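PDB 2IAY: hypothetical protein from Lactobacillus plantarum, which is of unknown biochemical function but probably plays a part in amino-acid metabolism. Local coordinates for residues Y17-T22 / M61-D66; F57-T62 / R99-N104; F70-V75 / D109-D114; A83-N88 / P92-Q97. One frame throughout, in Å; residues are numbered along the deposited sequence. Where two conformers were deposited one is given.

Overall arrangement
Contacts 1, 2 and 3 are buried and wholly apolar across their segments; they lie on one face of the four-stranded antiparallel sheet, over strands 57-63 and 70-76. Contacts 1 and 2 share strand 57-63: strand 17-19 lies over its later part, helix 92-107 over its earlier part. Contact 3 sets strand 111-113, the strand beside 17-19, over strand 70-76, the neighbour of 57-63, and its centre is about 8 Å from those of contacts 1 and 2. Contact 4 is only partly buried, its centre about 13 Å from the centre of the chain, and holds a loop to the start of the same helix. There a methyl group lies against a loop carbonyl, beside an Asx turn.

Contact 1 of 4, residues Y17-T22 / M61-D66; sequences YTLSPT and MTVNAD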
loop_
_atom_site.group_PDB
_atom_site.type_symbol
_atom_site.label_atom_id
_atom_site.label_comp_id
_atom_site.label_asym_id
_atom_site.label_seq_id
_atom_site.Cartn_x
_atom_site.Cartn_y
_atom_site.Cartn_z
ATOM N N TYR A 17 8.405 -2.072 4.510
ATOM C CA TYR A 17 8.213 -0.649 4.290
ATOM C C TYR A 17 7.954 0.005 5.628
ATOM O O TYR A 17 7.243 -0.534 6.477
ATOM C CB TYR A 17 7.034 -0.404 3.317
ATOM C CG TYR A 17 7.382 -0.809 1.930
ATOM C CD1 TYR A 17 7.144 -2.096 1.487
ATOM C CD2 TYR A 17 7.976 0.087 1.059
ATOM C CE1 TYR A 17 7.490 -2.482 0.213
ATOM C CE2 TYR A 17 8.301 -0.300 -0.216
ATOM C CZ TYR A 17 8.079 -1.597 -0.619
ATOM O OH TYR A 17 8.421 -2.008 -1.881
ATOM N N THR A 18 8.548 1.184 5.811
ATOM C CA THR A 18 8.401 1.981 7.009
ATOM C C THR A 18 7.740 3.295 6.692
ATOM O O THR A 18 8.071 3.963 5.726
ATOM C CB THR A 18 9.796 2.246 7.578
ATOM O OG1 THR A 18 10.395 0.994 7.916
ATOM C CG2 THR A 18 9.768 3.113 8.847
ATOM N N LEU A 19 6.809 3.710 7.530
ATOM C CA LEU A 19 6.162 5.008 7.376
ATOM C C LEU A 19 7.165 6.098 7.735
ATOM O O LEU A 19 7.784 6.040 8.759
ATOM C CB LEU A 19 4.931 5.072 8.274
ATOM C CG LEU A 19 4.067 6.344 8.171
ATOM C CD1 LEU A 19 3.381 6.457 6.813
ATOM C CD2 LEU A 19 3.059 6.415 9.290
ATOM N N SER A 20 7.285 7.104 6.898
ATOM C CA SER A 20 8.175 8.195 7.193
ATOM C C SER A 20 7.734 8.910 8.449
ATOM O O SER A 20 6.577 9.283 8.574
ATOM C CB SER A 20 8.245 9.205 6.071
ATOM O OG SER A 20 8.961 10.323 6.554
ATOM N N PRO A 21 8.685 9.213 9.369
ATOM C CA PRO A 21 8.351 9.969 10.564
ATOM C C PRO A 21 8.027 11.441 10.268
ATOM O O PRO A 21 7.617 12.152 11.170
ATOM C CB PRO A 21 9.600 9.835 11.430
ATOM C CG PRO A 21 10.703 9.651 10.473
ATOM C CD PRO A 21 10.096 8.803 9.359
ATOM N N THR A 22 8.227 11.855 9.022
ATOM C CA THR A 22 7.956 13.219 8.589
ATOM C C THR A 22 6.864 13.279 7.536
ATOM O O THR A 22 6.716 14.301 6.865
ATOM C CB THR A 22 9.246 13.891 8.067
ATOM O OG1 THR A 22 9.846 13.102 7.028
ATOM C CG2 THR A 22 10.228 14.048 9.195
HETATM N N MSE A 61 -3.701 0.770 1.257
HETATM C CA MSE A 61 -2.947 1.355 2.341
HETATM C C MSE A 61 -3.815 2.376 3.069
HETATM O O MSE A 61 -4.545 3.145 2.441
HETATM C CB MSE A 61 -1.687 2.058 1.813
HETATM C CG MSE A 61 -0.836 2.728 2.885
HETATM SE SE MSE A 61 0.921 3.165 2.201
HETATM C CE MSE A 61 1.334 4.616 3.422
ATOM N N THR A 62 -3.700 2.382 4.393
ATOM C CA THR A 62 -4.356 3.398 5.248
ATOM C C THR A 62 -3.329 3.963 6.199
ATOM O O THR A 62 -2.614 3.220 6.833
ATOM C CB THR A 62 -5.545 2.807 6.034
ATOM O OG1 THR A 62 -6.499 2.310 5.110
ATOM C CG2 THR A 62 -6.231 3.863 6.879
ATOM N N VAL A 63 -3.303 5.270 6.326
ATOM C CA VAL A 63 -2.544 5.959 7.360
ATOM C C VAL A 63 -3.486 6.496 8.415
ATOM O O VAL A 63 -4.541 7.050 8.079
ATOM C CB VAL A 63 -1.696 7.128 6.770
ATOM C CG1 VAL A 63 -0.861 7.846 7.832
ATOM C CG2 VAL A 63 -0.754 6.623 5.644
ATOM N N ASN A 64 -3.142 6.308 9.681
ATOM C CA ASN A 64 -4.028 6.757 10.747
ATOM C C ASN A 64 -4.154 8.284 10.783
ATOM O O ASN A 64 -3.364 9.027 10.179
ATOM C CB ASN A 64 -3.666 6.123 12.097
ATOM C CG ASN A 64 -2.356 6.570 12.663
ATOM O OD1 ASN A 64 -1.738 7.523 12.216
ATOM N ND2 ASN A 64 -1.905 5.857 13.718
ATOM N N ALA A 65 -5.159 8.772 11.491
ATOM C CA ALA A 65 -5.467 10.190 11.516
ATOM C C ALA A 65 -4.339 11.003 12.130
ATOM O O ALA A 65 -4.128 12.170 11.799
ATOM C CB ALA A 65 -6.782 10.441 12.253
ATOM N N ASP A 66 -3.565 10.392 13.028
ATOM C CA ASP A 66 -2.468 11.077 13.683
ATOM C C ASP A 66 -1.177 11.110 12.853
ATOM O O ASP A 66 -0.196 11.775 13.248
ATOM C CB ASP A 66 -2.172 10.448 15.055
ATOM C CG ASP A 66 -3.152 10.905 16.123
ATOM O OD1 ASP A 66 -4.174 11.563 15.835
ATOM O OD2 ASP A 66 -2.796 10.728 17.256
#
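Leu19 and Val63 meet because of how each side chain is turned about its first bond. In Leu19 CG stands anti to the backbone N (chi1 -176°), which carries the branch away from strand 17-19 toward strand 57-63. Val63 has a similar first torsion (chi1 -179°), and both of its methyls face the leucine fork. Leu19 CD1 lies 4.3 Å from Val63 CG2, and Leu19 CD2 is 4.4 Å from Val63 CG1. The CA atoms of the two residues are 8.8 Å apart, a distance the two branched side chains span.

A second contact falls on the same leucine. Met61, a selenomethionine here, runs out extended from strand 57-63 and brings its CE to 4.4 Å from Leu19 CD1. CD1 is thus the methyl shared by Val63 and Met61, with CD2 beside the valine alone. Val63 suits a strand by its branching at CB, and Met61 has the reach to cross the gap with its end alone. Phe70 of the adjoining strand touches both Leu19 and Met61.

Where strand 17-19 ends, polar atoms take over. The backbone N of Thr22 donates to Ser20 OG over 3.0 Å, nearly straight at 160°, which makes an ST turn. The hydroxyls of Ser20 and Thr22 are also hydrogen-bonded to the two carboxylate oxygens of Asp109, tying the turn to the chain just ahead of strand 111-113. Taken together, this is the face-to-face packing of two antiparallel sheets, one of three strands and one of four, joined through aliphatic side chains.

Contact 2 of 4, residues F57-T62 / R99-N104; sequences FKLKMT and RYILAN. With GOL (glycerol), chain C.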
loop_
_atom_site.group_PDB
_atom_site.type_symbol
_atom_site.label_atom_id
_atom_site.label_comp_id
_atom_site.label_asym_id
_atom_site.label_seq_id
_atom_site.Cartn_x
_atom_site.Cartn_y
_atom_site.Cartn_z
ATOM N N PHE A 57 -5.228 -8.519 -8.231
ATOM C CA PHE A 57 -4.968 -8.144 -6.852
ATOM C C PHE A 57 -5.314 -6.671 -6.676
ATOM O O PHE A 57 -5.439 -5.946 -7.646
ATOM C CB PHE A 57 -3.480 -8.376 -6.459
ATOM C CG PHE A 57 -2.975 -9.747 -6.759
ATOM C CD1 PHE A 57 -3.358 -10.828 -5.960
ATOM C CD2 PHE A 57 -2.171 -9.984 -7.850
ATOM C CE1 PHE A 57 -2.930 -12.074 -6.253
ATOM C CE2 PHE A 57 -1.708 -11.262 -8.116
ATOM C CZ PHE A 57 -2.102 -12.293 -7.330
ATOM N N LYS A 58 -5.377 -6.242 -5.420
ATOM C CA LYS A 58 -5.387 -4.821 -5.087
ATOM C C LYS A 58 -4.372 -4.555 -4.023
ATOM O O LYS A 58 -4.130 -5.382 -3.123
ATOM C CB LYS A 58 -6.748 -4.353 -4.611
ATOM C CG LYS A 58 -7.833 -4.637 -5.680
ATOM C CD LYS A 58 -9.172 -4.069 -5.330
ATOM C CE LYS A 58 -10.095 -3.936 -6.586
ATOM N NZ LYS A 58 -10.754 -2.601 -6.526
ATOM N N LEU A 59 -3.782 -3.380 -4.101
ATOM C CA LEU A 59 -2.953 -2.823 -3.055
ATOM C C LEU A 59 -3.809 -1.814 -2.281
ATOM O O LEU A 59 -4.412 -0.937 -2.874
ATOM C CB LEU A 59 -1.792 -2.081 -3.701
ATOM C CG LEU A 59 -0.908 -1.262 -2.773
ATOM C CD1 LEU A 59 -0.193 -2.127 -1.694
ATOM C CD2 LEU A 59 0.076 -0.491 -3.617
ATOM N N LYS A 60 -3.876 -1.982 -0.960
ATOM C CA LYS A 60 -4.579 -1.076 -0.085
ATOM C C LYS A 60 -3.647 -0.545 0.999
ATOM O O LYS A 60 -2.913 -1.311 1.621
ATOM C CB LYS A 60 -5.780 -1.780 0.550
ATOM C CG LYS A 60 -6.789 -2.281 -0.457
ATOM C CD LYS A 60 -8.030 -2.915 0.158
ATOM C CE LYS A 60 -8.876 -1.904 0.895
HETATM N N MSE A 61 -3.701 0.770 1.257
HETATM C CA MSE A 61 -2.947 1.355 2.341
HETATM C C MSE A 61 -3.815 2.376 3.069
HETATM O O MSE A 61 -4.545 3.145 2.441
HETATM C CB MSE A 61 -1.687 2.058 1.813
HETATM C CG MSE A 61 -0.836 2.728 2.885
HETATM SE SE MSE A 61 0.921 3.165 2.201
HETATM C CE MSE A 61 1.334 4.616 3.422
ATOM N N THR A 62 -3.700 2.382 4.393
ATOM C CA THR A 62 -4.356 3.398 5.248
ATOM C C THR A 62 -3.329 3.963 6.199
ATOM O O THR A 62 -2.614 3.220 6.833
ATOM C CB THR A 62 -5.545 2.807 6.034
ATOM O OG1 THR A 62 -6.499 2.310 5.110
ATOM C CG2 THR A 62 -6.231 3.863 6.879
ATOM N N ARG A 99 5.560 -2.229 -7.186
ATOM C CA ARG A 99 6.806 -1.500 -6.937
ATOM C C ARG A 99 6.829 -0.111 -7.552
ATOM O O ARG A 99 7.363 0.832 -6.977
ATOM C CB ARG A 99 7.998 -2.312 -7.413
ATOM C CG ARG A 99 8.329 -3.554 -6.583
ATOM C CD ARG A 99 8.688 -3.243 -5.137
ATOM N NE ARG A 99 9.325 -4.442 -4.558
ATOM C CZ ARG A 99 8.918 -5.156 -3.521
ATOM N NH1 ARG A 99 7.964 -4.719 -2.735
ATOM N NH2 ARG A 99 9.477 -6.336 -3.284
ATOM N N TYR A 100 6.242 0.030 -8.738
ATOM C CA TYR A 100 6.127 1.315 -9.395
ATOM C C TYR A 100 5.313 2.299 -8.550
ATOM O O TYR A 100 5.696 3.439 -8.382
ATOM C CB TYR A 100 5.490 1.090 -10.799
ATOM C CG TYR A 100 5.431 2.341 -11.642
ATOM C CD1 TYR A 100 4.398 3.241 -11.530
ATOM C CD2 TYR A 100 6.475 2.646 -12.501
ATOM C CE1 TYR A 100 4.400 4.429 -12.306
ATOM C CE2 TYR A 100 6.477 3.774 -13.281
ATOM C CZ TYR A 100 5.456 4.653 -13.170
ATOM O OH TYR A 100 5.489 5.776 -13.939
ATOM N N ILE A 101 4.171 1.840 -8.051
ATOM C CA ILE A 101 3.323 2.648 -7.222
ATOM C C ILE A 101 4.072 3.086 -5.968
ATOM O O ILE A 101 4.072 4.268 -5.576
ATOM C CB ILE A 101 2.003 1.886 -6.866
ATOM C CG1 ILE A 101 1.145 1.675 -8.114
ATOM C CG2 ILE A 101 1.223 2.637 -5.779
ATOM C CD1 ILE A 101 0.104 0.562 -7.969
ATOM N N LEU A 102 4.681 2.123 -5.281
ATOM C CA LEU A 102 5.373 2.430 -4.035
ATOM C C LEU A 102 6.630 3.254 -4.221
ATOM O O LEU A 102 7.011 3.988 -3.335
ATOM C CB LEU A 102 5.649 1.159 -3.241
ATOM C CG LEU A 102 4.411 0.364 -2.816
ATOM C CD1 LEU A 102 4.793 -0.854 -1.978
ATOM C CD2 LEU A 102 3.435 1.248 -2.059
ATOM N N ALA A 103 7.256 3.177 -5.391
ATOM C CA ALA A 103 8.430 3.982 -5.647
ATOM C C ALA A 103 8.080 5.455 -5.563
ATOM O O ALA A 103 8.862 6.248 -5.111
ATOM C CB ALA A 103 8.993 3.671 -7.055
ATOM N N ASN A 104 6.889 5.835 -5.996
ATOM C CA ASN A 104 6.452 7.210 -5.872
ATOM C C ASN A 104 6.333 7.641 -4.385
ATOM O O ASN A 104 6.613 8.774 -4.053
ATOM C CB ASN A 104 5.116 7.458 -6.572
ATOM C CG ASN A 104 5.199 7.426 -8.060
ATOM O OD1 ASN A 104 6.227 7.786 -8.637
ATOM N ND2 ASN A 104 4.091 7.081 -8.699
HETATM C C1 GOL C . -10.097 1.706 -6.949
HETATM C C2 GOL C . -8.871 0.978 -7.505
HETATM O O2 GOL C . -9.255 -0.321 -7.866
HETATM C C3 GOL C . -8.256 1.765 -8.656
HETATM O O3 GOL C . -7.164 1.130 -9.309
#
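Lys58 NZ has two partners: it makes a salt bridge with Glu44 on the neighbouring strand, and it donates to O2 of a glycerol, probably from the crystallisation liquor, at 3.0 Å from NZ. The glycerol is also hydrogen-bonded to Ser46. A lysine fits this outer side of the strand, since its long chain can carry the charge away from the core.

The next residue, Leu59, points to the opposite face, towards helix 92-107. This is a helix laid over an antiparallel sheet, with strand 57-63 in the sheet's interior and its leucine beneath the helix. A first torsion of 172° extends Leu59 away from its own strand to meet Ile101 tip to tip, its CD2 4.0 Å from Ile101 CG2. Leu102 comes at a slant instead, and its CD2 stands 4.1 Å from the same Leu59 CD2. One leucine methyl therefore meets two consecutive residues of the helix, both branched and aliphatic. Ile101 also rests on Phe43 and Arg45 of strand 41-47, whereas Met72 and Leu98 pack against Leu59.

Contact 3 of 4, residues F70-V75 / D109-D114; sequences FKMTTV and DILTTD
Phe70, the first residue of the segment, meets Leu111 through its ring. Its CG is flanked by both the N and the C=O of its own backbone (chi1 81°), and from there the ring extends towards strand 111-113. Leu111 CD2 comes to 3.8 Å from Phe70 CE2 and 3.9 Å from Phe70 CZ, so the methyl sits near the far end of the ring and not over its middle. It makes an off-centre CH-pi contact, 4.2 Å from Leu111 CD2 to the Phe70 ring centroid and 30° from the ring normal. The two side chains cross at about a right angle, and phenylalanine suits the place as a long apolar side chain whose far carbons reach the methyl.

Lys71 turns to the other side of the sheet, where its ammonium group makes a cation-pi contact with Tyr4. Met72, a selenomethionine, faces Leu111 again and places its SE 4.3 Å from Leu111 CD1. The leucine thus spreads its two methyls over two residues on the same face of the strand. This is the packing of one antiparallel sheet upon another: strand 70-76 is an outermost strand of the four-stranded sheet, and 111-113 an outermost strand of the three-stranded one. Leu111 suits the place because its fork gives one methyl to Phe70 and the other to Met72. Farther along, the hydroxyl of Thr74 is hydrogen-bonded to the backbone oxygen of Ala83.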
loop_
_atom_site.group_PDB
_atom_site.type_symbol
_atom_site.label_atom_id
_atom_site.label_comp_id
_atom_site.label_asym_id
_atom_site.label_seq_id
_atom_site.Cartn_x
_atom_site.Cartn_y
_atom_site.Cartn_z
ATOM N N PHE A 70 0.482 3.084 10.056
ATOM C CA PHE A 70 -0.169 2.714 8.815
ATOM C C PHE A 70 -0.482 1.232 8.791
ATOM O O PHE A 70 -0.045 0.451 9.638
ATOM C CB PHE A 70 0.603 3.160 7.554
ATOM C CG PHE A 70 1.760 2.284 7.103
ATOM C CD1 PHE A 70 2.890 2.064 7.889
ATOM C CD2 PHE A 70 1.794 1.796 5.805
ATOM C CE1 PHE A 70 3.955 1.331 7.407
ATOM C CE2 PHE A 70 2.861 1.070 5.336
ATOM C CZ PHE A 70 3.953 0.845 6.133
ATOM N N LYS A 71 -1.266 0.877 7.788
ATOM C CA LYS A 71 -1.601 -0.460 7.405
ATOM C C LYS A 71 -1.441 -0.567 5.901
ATOM O O LYS A 71 -1.751 0.367 5.175
ATOM C CB LYS A 71 -3.059 -0.803 7.750
ATOM C CG LYS A 71 -3.386 -0.689 9.192
ATOM C CD LYS A 71 -4.886 -0.669 9.429
ATOM C CE LYS A 71 -5.234 -0.618 10.902
ATOM N NZ LYS A 71 -6.714 -0.746 11.164
HETATM N N MSE A 72 -0.966 -1.718 5.414
HETATM C CA MSE A 72 -0.837 -1.923 3.990
HETATM C C MSE A 72 -0.957 -3.402 3.702
HETATM O O MSE A 72 -0.376 -4.223 4.406
HETATM C CB MSE A 72 0.468 -1.362 3.476
HETATM C CG MSE A 72 0.613 -1.444 1.960
HETATM SE SE MSE A 72 2.238 -0.542 1.339
HETATM C CE MSE A 72 3.486 -1.735 2.137
ATOM N N THR A 73 -1.735 -3.744 2.698
ATOM C CA THR A 73 -2.029 -5.138 2.363
ATOM C C THR A 73 -2.179 -5.337 0.861
ATOM O O THR A 73 -2.516 -4.427 0.141
ATOM C CB THR A 73 -3.341 -5.611 3.045
ATOM O OG1 THR A 73 -4.414 -4.724 2.718
ATOM C CG2 THR A 73 -3.191 -5.678 4.588
ATOM N N THR A 74 -1.950 -6.567 0.416
ATOM C CA THR A 74 -2.340 -7.056 -0.888
ATOM C C THR A 74 -3.475 -8.023 -0.706
ATOM O O THR A 74 -3.394 -8.969 0.103
ATOM C CB THR A 74 -1.169 -7.705 -1.652
ATOM O OG1 THR A 74 -0.491 -8.652 -0.808
ATOM C CG2 THR A 74 -0.134 -6.634 -2.091
ATOM N N VAL A 75 -4.483 -7.822 -1.494
ATOM C CA VAL A 75 -5.682 -8.675 -1.486
ATOM C C VAL A 75 -5.951 -9.099 -2.912
ATOM O O VAL A 75 -5.363 -8.603 -3.861
ATOM C CB VAL A 75 -6.876 -7.926 -0.861
ATOM C CG1 VAL A 75 -6.656 -7.667 0.639
ATOM C CG2 VAL A 75 -7.146 -6.618 -1.591
ATOM N N ASP A 109 8.614 10.936 0.336
ATOM C CA ASP A 109 8.689 10.957 1.805
ATOM C C ASP A 109 7.430 10.450 2.479
ATOM O O ASP A 109 7.012 10.986 3.499
ATOM C CB ASP A 109 9.113 12.345 2.347
ATOM C CG ASP A 109 9.390 12.382 3.851
ATOM O OD1 ASP A 109 10.002 11.444 4.375
ATOM O OD2 ASP A 109 9.015 13.371 4.532
ATOM N N ILE A 110 6.859 9.378 1.925
ATOM C CA ILE A 110 5.755 8.678 2.563
ATOM C C ILE A 110 6.226 7.379 3.192
ATOM O O ILE A 110 5.893 7.107 4.358
ATOM C CB ILE A 110 4.558 8.472 1.596
ATOM C CG1 ILE A 110 3.986 9.860 1.155
ATOM C CG2 ILE A 110 3.497 7.570 2.223
ATOM C CD1 ILE A 110 3.048 9.808 -0.025
ATOM N N LEU A 111 6.979 6.590 2.426
ATOM C CA LEU A 111 7.538 5.309 2.888
ATOM C C LEU A 111 9.042 5.298 2.668
ATOM O O LEU A 111 9.532 5.950 1.739
ATOM C CB LEU A 111 6.945 4.128 2.106
ATOM C CG LEU A 111 5.440 3.905 2.230
ATOM C CD1 LEU A 111 5.027 2.718 1.333
ATOM C CD2 LEU A 111 5.033 3.664 3.698
ATOM N N THR A 112 9.724 4.492 3.461
ATOM C CA THR A 112 11.107 4.077 3.180
ATOM C C THR A 112 11.185 2.559 3.232
ATOM O O THR A 112 10.255 1.896 3.662
ATOM C CB THR A 112 12.097 4.689 4.144
ATOM O OG1 THR A 112 11.811 4.219 5.463
ATOM C CG2 THR A 112 12.084 6.194 4.063
ATOM N N THR A 113 12.282 2.004 2.759
ATOM C CA THR A 113 12.556 0.589 2.971
ATOM C C THR A 113 14.031 0.438 3.341
ATOM O O THR A 113 14.801 1.394 3.308
ATOM C CB THR A 113 12.088 -0.265 1.738
ATOM O OG1 THR A 113 12.213 -1.662 1.991
ATOM C CG2 THR A 113 12.845 0.072 0.494
ATOM N N ASP A 114 14.431 -0.767 3.746
ATOM C CA ASP A 114 15.826 -0.939 4.202
ATOM C C ASP A 114 16.800 -0.861 3.023
ATOM O O ASP A 114 16.467 -1.285 1.903
ATOM C CB ASP A 114 15.998 -2.259 4.919
ATOM C CG ASP A 114 15.188 -2.360 6.190
ATOM O OD1 ASP A 114 14.624 -1.349 6.715
ATOM O OD2 ASP A 114 15.165 -3.480 6.740
ATOM O OXT ASP A 114 17.943 -0.368 3.156
#

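Contact 4 of 4, residues A83-N88 / P92-Q97; sequences ANIFKN and PEAVEQ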
loop_
_atom_site.group_PDB
_atom_site.type_symbol
_atom_site.label_atom_id
_atom_site.label_comp_id
_atom_site.label_asym_id
_atom_site.label_seq_id
_atom_site.Cartn_x
_atom_site.Cartn_y
_atom_site.Cartn_z
ATOM N N ALA A 83 -3.731 -11.916 -0.186
ATOM C CA ALA A 83 -2.994 -12.473 -1.296
ATOM C C ALA A 83 -1.524 -12.306 -1.041
ATOM O O ALA A 83 -1.083 -11.341 -0.399
ATOM C CB ALA A 83 -3.377 -11.775 -2.601
ATOM N N ASN A 84 -0.771 -13.208 -1.629
ATOM C CA ASN A 84 0.699 -13.204 -1.612
ATOM C C ASN A 84 1.148 -13.140 -3.048
ATOM O O ASN A 84 1.042 -14.116 -3.782
ATOM C CB ASN A 84 1.200 -14.501 -0.942
ATOM C CG ASN A 84 2.713 -14.580 -0.791
ATOM O OD1 ASN A 84 3.450 -14.050 -1.614
ATOM N ND2 ASN A 84 3.178 -15.324 0.220
ATOM N N ILE A 85 1.595 -11.956 -3.473
ATOM C CA ILE A 85 1.970 -11.782 -4.873
ATOM C C ILE A 85 3.433 -12.136 -5.132
ATOM O O ILE A 85 3.877 -12.037 -6.286
ATOM C CB ILE A 85 1.579 -10.333 -5.365
ATOM C CG1 ILE A 85 2.526 -9.280 -4.862
ATOM C CG2 ILE A 85 0.141 -9.961 -5.005
ATOM C CD1 ILE A 85 2.351 -7.915 -5.586
ATOM N N PHE A 86 4.212 -12.458 -4.098
ATOM C CA PHE A 86 5.692 -12.659 -4.226
ATOM C C PHE A 86 6.174 -14.095 -4.243
ATOM O O PHE A 86 7.209 -14.394 -4.857
ATOM C CB PHE A 86 6.422 -11.971 -3.078
ATOM C CG PHE A 86 6.222 -10.514 -3.064
ATOM C CD1 PHE A 86 6.971 -9.698 -3.883
ATOM C CD2 PHE A 86 5.227 -9.942 -2.311
ATOM C CE1 PHE A 86 6.789 -8.374 -3.840
ATOM C CE2 PHE A 86 5.041 -8.612 -2.312
ATOM C CZ PHE A 86 5.818 -7.814 -3.090
ATOM N N LYS A 87 5.459 -14.947 -3.514
ATOM C CA LYS A 87 5.817 -16.367 -3.368
ATOM C C LYS A 87 6.142 -17.025 -4.694
ATOM O O LYS A 87 5.315 -16.988 -5.617
ATOM C CB LYS A 87 4.652 -17.120 -2.733
ATOM N N ASN A 88 7.361 -17.589 -4.781
ATOM C CA ASN A 88 7.880 -18.260 -5.972
ATOM C C ASN A 88 7.887 -17.387 -7.220
ATOM O O ASN A 88 7.969 -17.878 -8.348
ATOM C CB ASN A 88 7.097 -19.539 -6.207
ATOM C CG ASN A 88 7.278 -20.538 -5.104
ATOM O OD1 ASN A 88 8.367 -20.688 -4.538
ATOM N ND2 ASN A 88 6.197 -21.200 -4.765
ATOM N N PRO A 92 4.982 -11.702 -11.507
ATOM C CA PRO A 92 5.922 -10.601 -11.737
ATOM C C PRO A 92 5.311 -9.293 -12.250
ATOM O O PRO A 92 5.788 -8.257 -11.884
ATOM C CB PRO A 92 6.917 -11.182 -12.776
ATOM C CG PRO A 92 6.134 -12.252 -13.424
ATOM C CD PRO A 92 5.302 -12.872 -12.340
ATOM N N GLU A 93 4.279 -9.352 -13.090
ATOM C CA GLU A 93 3.690 -8.103 -13.578
ATOM C C GLU A 93 3.026 -7.343 -12.414
ATOM O O GLU A 93 3.096 -6.107 -12.358
ATOM C CB GLU A 93 2.701 -8.302 -14.727
ATOM C CG GLU A 93 3.348 -8.792 -16.001
ATOM C CD GLU A 93 2.340 -9.151 -17.084
ATOM O OE1 GLU A 93 1.146 -8.802 -17.015
ATOM O OE2 GLU A 93 2.749 -9.839 -18.036
ATOM N N ALA A 94 2.311 -8.039 -11.551
ATOM C CA ALA A 94 1.687 -7.406 -10.375
ATOM C C ALA A 94 2.768 -6.809 -9.487
ATOM O O ALA A 94 2.590 -5.709 -8.970
ATOM C CB ALA A 94 0.820 -8.413 -9.620
ATOM N N VAL A 95 3.862 -7.542 -9.267
ATOM C CA VAL A 95 4.954 -7.030 -8.432
ATOM C C VAL A 95 5.562 -5.785 -9.068
ATOM O O VAL A 95 5.789 -4.806 -8.365
ATOM C CB VAL A 95 6.030 -8.104 -8.195
ATOM C CG1 VAL A 95 7.243 -7.464 -7.517
ATOM C CG2 VAL A 95 5.481 -9.231 -7.352
ATOM N N GLU A 96 5.796 -5.793 -10.379
ATOM C CA GLU A 96 6.347 -4.589 -11.000
ATOM C C GLU A 96 5.433 -3.383 -10.831
ATOM O O GLU A 96 5.913 -2.256 -10.565
ATOM C CB GLU A 96 6.640 -4.815 -12.474
ATOM C CG GLU A 96 7.882 -5.695 -12.694
ATOM C CD GLU A 96 9.091 -5.149 -11.906
ATOM O OE1 GLU A 96 9.557 -4.005 -12.136
ATOM O OE2 GLU A 96 9.539 -5.840 -10.952
ATOM N N GLN A 97 4.125 -3.584 -10.982
ATOM C CA GLN A 97 3.180 -2.485 -10.836
ATOM C C GLN A 97 3.165 -1.991 -9.393
ATOM O O GLN A 97 3.144 -0.794 -9.130
ATOM C CB GLN A 97 1.791 -2.934 -11.322
ATOM C CG GLN A 97 0.777 -1.816 -11.342
ATOM C CD GLN A 97 -0.561 -2.249 -11.853
ATOM O OE1 GLN A 97 -0.750 -3.415 -12.205
ATOM N NE2 GLN A 97 -1.512 -1.336 -11.809
#
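Val95 is the bump of this contact, and Ile85 and Phe86 form the hollow that takes it. Its CG2 enters the angle between the two loop residues, 3.8 Å from Ile85 CD1 and 3.8 Å from Phe86 CD1, and it also lies against the backbone, 3.4 Å from Ile85 O. The other methyl, CG1, stays at the outer part of the ring, 3.8 Å from Phe86 CE1. Branching at CB suits the valine, since both methyls touch CE1 of Phe86 while CG2, alone of the two, also reaches Ile85.

Ile85 forms one wall of the hollow. Its first torsion (chi1 76°) swings the chain so that CG1 lies 3.6 Å above one face of the Phe86 ring, displaced towards its rim, while CD1 runs on to the helix. There CD1 meets Ala94 CB at 4.3 Å; a side chain as small as alanine's lets the isoleucine tip come close to the helix backbone.

Such a fit joins a loop to the first turns of the helix it leads into, for residues 83-88 follow strand 70-76 and come just ahead of helix 92-107. The bend of the loop is held by Asn84 in an Asx turn. OD1 of Asn84 accepts from Phe86 N, which lies in the carbonyl plane, and from Lys87 N, 38° out of that plane at 2.9 Å. Asparagine suits this position because its short amide can fold back onto the backbone that follows. Beyond the two segments, Phe57 of the sheet touches both Ile85 and Ala94, and Arg99 lies against Phe86.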